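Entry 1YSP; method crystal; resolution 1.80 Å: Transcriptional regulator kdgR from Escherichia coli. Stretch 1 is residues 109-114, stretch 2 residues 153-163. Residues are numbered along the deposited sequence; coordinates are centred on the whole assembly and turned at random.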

# COMPACT_ATOMS: atom_id res chain seq x y z
N GLN A 109 3.41 -11.41 -6.25
CA GLN A 109 4.74 -10.81 -6.04
C GLN A 109 4.99 -10.33 -4.61
O GLN A 109 6.14 -10.08 -4.26
CB GLN A 109 5.00 -9.69 -7.05
CG GLN A 109 4.13 -8.43 -6.79
CD GLN A 109 4.15 -7.46 -7.97
OE1 GLN A 109 4.70 -7.77 -9.03
NE2 GLN A 109 3.56 -6.30 -7.80
N GLY A 110 3.93 -10.19 -3.81
CA GLY A 110 4.04 -9.78 -2.41
C GLY A 110 4.09 -8.29 -2.13
O GLY A 110 4.32 -7.87 -0.99
N TYR A 111 3.83 -7.46 -3.15
CA TYR A 111 3.78 -6.01 -2.98
C TYR A 111 2.88 -5.41 -4.06
O TYR A 111 2.66 -6.03 -5.12
CB TYR A 111 5.17 -5.34 -3.07
CG TYR A 111 5.83 -5.46 -4.43
CD1 TYR A 111 5.67 -4.47 -5.45
CD2 TYR A 111 6.65 -6.52 -4.69
CE1 TYR A 111 6.33 -4.63 -6.70
CE2 TYR A 111 7.32 -6.68 -5.90
CZ TYR A 111 7.16 -5.73 -6.88
OH TYR A 111 7.83 -5.97 -8.06
N GLY A 112 2.40 -4.21 -3.80
CA GLY A 112 1.52 -3.48 -4.73
C GLY A 112 2.21 -2.19 -5.07
O GLY A 112 3.11 -1.73 -4.35
N GLU A 113 1.83 -1.60 -6.20
CA GLU A 113 2.47 -0.35 -6.60
C GLU A 113 1.46 0.64 -7.09
O GLU A 113 0.33 0.26 -7.49
CB GLU A 113 3.47 -0.58 -7.74
CG GLU A 113 4.79 -1.22 -7.43
CD GLU A 113 5.66 -1.29 -8.73
OE1 GLU A 113 5.65 -2.34 -9.44
OE2 GLU A 113 6.33 -0.29 -9.03
N ASP A 114 1.85 1.91 -7.07
CA ASP A 114 1.16 2.98 -7.73
C ASP A 114 2.24 3.58 -8.62
O ASP A 114 3.11 4.28 -8.12
CB ASP A 114 0.67 4.03 -6.72
CG ASP A 114 0.35 5.40 -7.37
OD1 ASP A 114 0.22 5.52 -8.62
OD2 ASP A 114 0.22 6.38 -6.64
N ARG A 153 16.72 -0.58 -6.87
CA ARG A 153 16.13 0.24 -5.79
C ARG A 153 14.76 -0.37 -5.38
O ARG A 153 14.49 -0.54 -4.19
CB ARG A 153 15.95 1.70 -6.18
CG ARG A 153 15.44 2.58 -5.03
CD ARG A 153 15.26 4.04 -5.42
NE ARG A 153 16.52 4.63 -5.86
CZ ARG A 153 17.37 5.28 -5.07
NH1 ARG A 153 17.11 5.46 -3.76
NH2 ARG A 153 18.50 5.75 -5.59
N LEU A 154 13.95 -0.70 -6.39
CA LEU A 154 12.64 -1.33 -6.10
C LEU A 154 12.78 -2.59 -5.21
O LEU A 154 12.11 -2.70 -4.18
CB LEU A 154 11.95 -1.68 -7.42
CG LEU A 154 10.71 -2.56 -7.28
CD1 LEU A 154 9.67 -1.78 -6.54
CD2 LEU A 154 10.21 -2.94 -8.66
N GLN A 155 13.65 -3.51 -5.60
CA GLN A 155 13.82 -4.74 -4.84
C GLN A 155 14.36 -4.49 -3.41
O GLN A 155 13.91 -5.14 -2.45
CB GLN A 155 14.63 -5.80 -5.64
CG GLN A 155 13.87 -6.38 -6.90
CD GLN A 155 12.56 -7.13 -6.56
OE1 GLN A 155 12.53 -7.99 -5.66
NE2 GLN A 155 11.47 -6.81 -7.29
N GLU A 156 15.29 -3.55 -3.25
CA GLU A 156 15.81 -3.19 -1.91
C GLU A 156 14.67 -2.56 -1.06
O GLU A 156 14.47 -2.92 0.10
CB GLU A 156 16.97 -2.21 -2.06
CG GLU A 156 17.45 -1.58 -0.73
CD GLU A 156 18.94 -1.16 -0.74
OE1 GLU A 156 19.77 -1.86 -1.37
OE2 GLU A 156 19.25 -0.13 -0.11
N TYR A 157 13.86 -1.71 -1.69
CA TYR A 157 12.72 -1.06 -1.00
C TYR A 157 11.71 -2.10 -0.58
O TYR A 157 11.19 -2.03 0.54
CB TYR A 157 12.05 0.02 -1.87
CG TYR A 157 12.75 1.36 -1.86
CD1 TYR A 157 14.07 1.50 -1.37
CD2 TYR A 157 12.13 2.47 -2.39
CE1 TYR A 157 14.70 2.70 -1.41
CE2 TYR A 157 12.78 3.70 -2.42
CZ TYR A 157 14.06 3.80 -1.94
OH TYR A 157 14.68 5.01 -1.96
N VAL A 158 11.46 -3.09 -1.43
CA VAL A 158 10.46 -4.13 -1.15
C VAL A 158 10.97 -4.97 0.03
O VAL A 158 10.22 -5.29 0.98
CB VAL A 158 10.17 -5.00 -2.39
CG1 VAL A 158 9.43 -6.32 -2.02
CG2 VAL A 158 9.39 -4.18 -3.48
N ALA A 159 12.27 -5.28 -0.01
CA ALA A 159 12.89 -6.11 1.02
C ALA A 159 12.83 -5.40 2.36
O ALA A 159 12.41 -6.01 3.37
CB ALA A 159 14.33 -6.47 0.64
N MET A 160 13.12 -4.10 2.38
CA MET A 160 13.05 -3.36 3.66
C MET A 160 11.60 -3.18 4.16
O MET A 160 11.35 -3.18 5.38
CB MET A 160 13.69 -1.98 3.56
CG MET A 160 15.21 -2.01 3.29
SD MET A 160 15.82 -0.31 3.10
CE MET A 160 15.42 0.05 1.42
N LEU A 161 10.67 -2.94 3.24
CA LEU A 161 9.22 -2.90 3.62
C LEU A 161 8.79 -4.24 4.28
O LEU A 161 8.08 -4.23 5.29
CB LEU A 161 8.35 -2.63 2.37
CG LEU A 161 8.31 -1.17 2.00
CD1 LEU A 161 7.65 -1.04 0.59
CD2 LEU A 161 7.54 -0.34 3.02
N HIS A 162 9.16 -5.35 3.66
CA HIS A 162 8.79 -6.68 4.16
C HIS A 162 9.35 -6.92 5.56
O HIS A 162 8.63 -7.40 6.46
CB HIS A 162 9.25 -7.77 3.22
CG HIS A 162 8.29 -8.02 2.09
ND1 HIS A 162 6.92 -8.04 2.27
CD2 HIS A 162 8.51 -8.32 0.79
CE1 HIS A 162 6.34 -8.30 1.11
NE2 HIS A 162 7.28 -8.48 0.20
N THR A 163 10.60 -6.57 5.77
CA THR A 163 11.17 -6.61 7.16
C THR A 163 10.37 -5.80 8.15
O THR A 163 9.97 -6.32 9.23
CB THR A 163 12.65 -6.15 7.14
OG1 THR A 163 13.35 -6.96 6.19
CG2 THR A 163 13.31 -6.26 8.55
O HOH W 1 7.70 -9.45 -2.19

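A carbonyl oxygen approaching the edge of an imidazole ring is the most unusual feature of this contact: Gly110 O lies 2.9 Å from His162 CE1, near the plane of the ring. The neighbouring nitrogen is scarcely farther, with Gly110 O 3.2 Å from His162 NE2, yet the angle is too poor for a hydrogen bond. The oxygen lies off the CE1-H direction, between CE1 and NE2, so this is a close edge contact without a well-directed bond. His162 NE2 finds a better partner in a water 2.6 Å away, and the same water donates to Gln109 O at 2.7 Å. The principle is a familiar one: two segments may be tied through solvent where no direct hydrogen bond joins them, and here none does.

Gly110 is the first residue to leave helical geometry after a helix, and its positive phi (85°) by itself favours glycine. An ideal CB here would point toward the helix and lie 3.4 Å from His162 NE2, at contact distance but without a clash, so the case for glycine rests on phi.

Beyond this polar corner the contact is built around Tyr111, whose CA-to-CB bond points toward the helix. Val158 CG2 sits over one face of the ring, 3.9 Å from its centroid and 15° off the normal, a CH-pi arrangement. One helical turn earlier, Leu154 extends the apolar surface, with its CD1 4.4 Å from Tyr111 CE1 and its CD2 3.9 Å from Tyr111 OH. Thus Leu154, Val158 and His162, spaced four residues apart, present one side of the helix to stretch 1. Gln155 starts sideways, but its end comes nearer, bringing NE2 to 3.8 Å from Tyr111 OH without a hydrogen bond. Within stretch 1, the side chain of Gln109, at the end of the preceding helix, donates from NE2 to Tyr111 O at 2.8 Å, spanning the Gly110 turn.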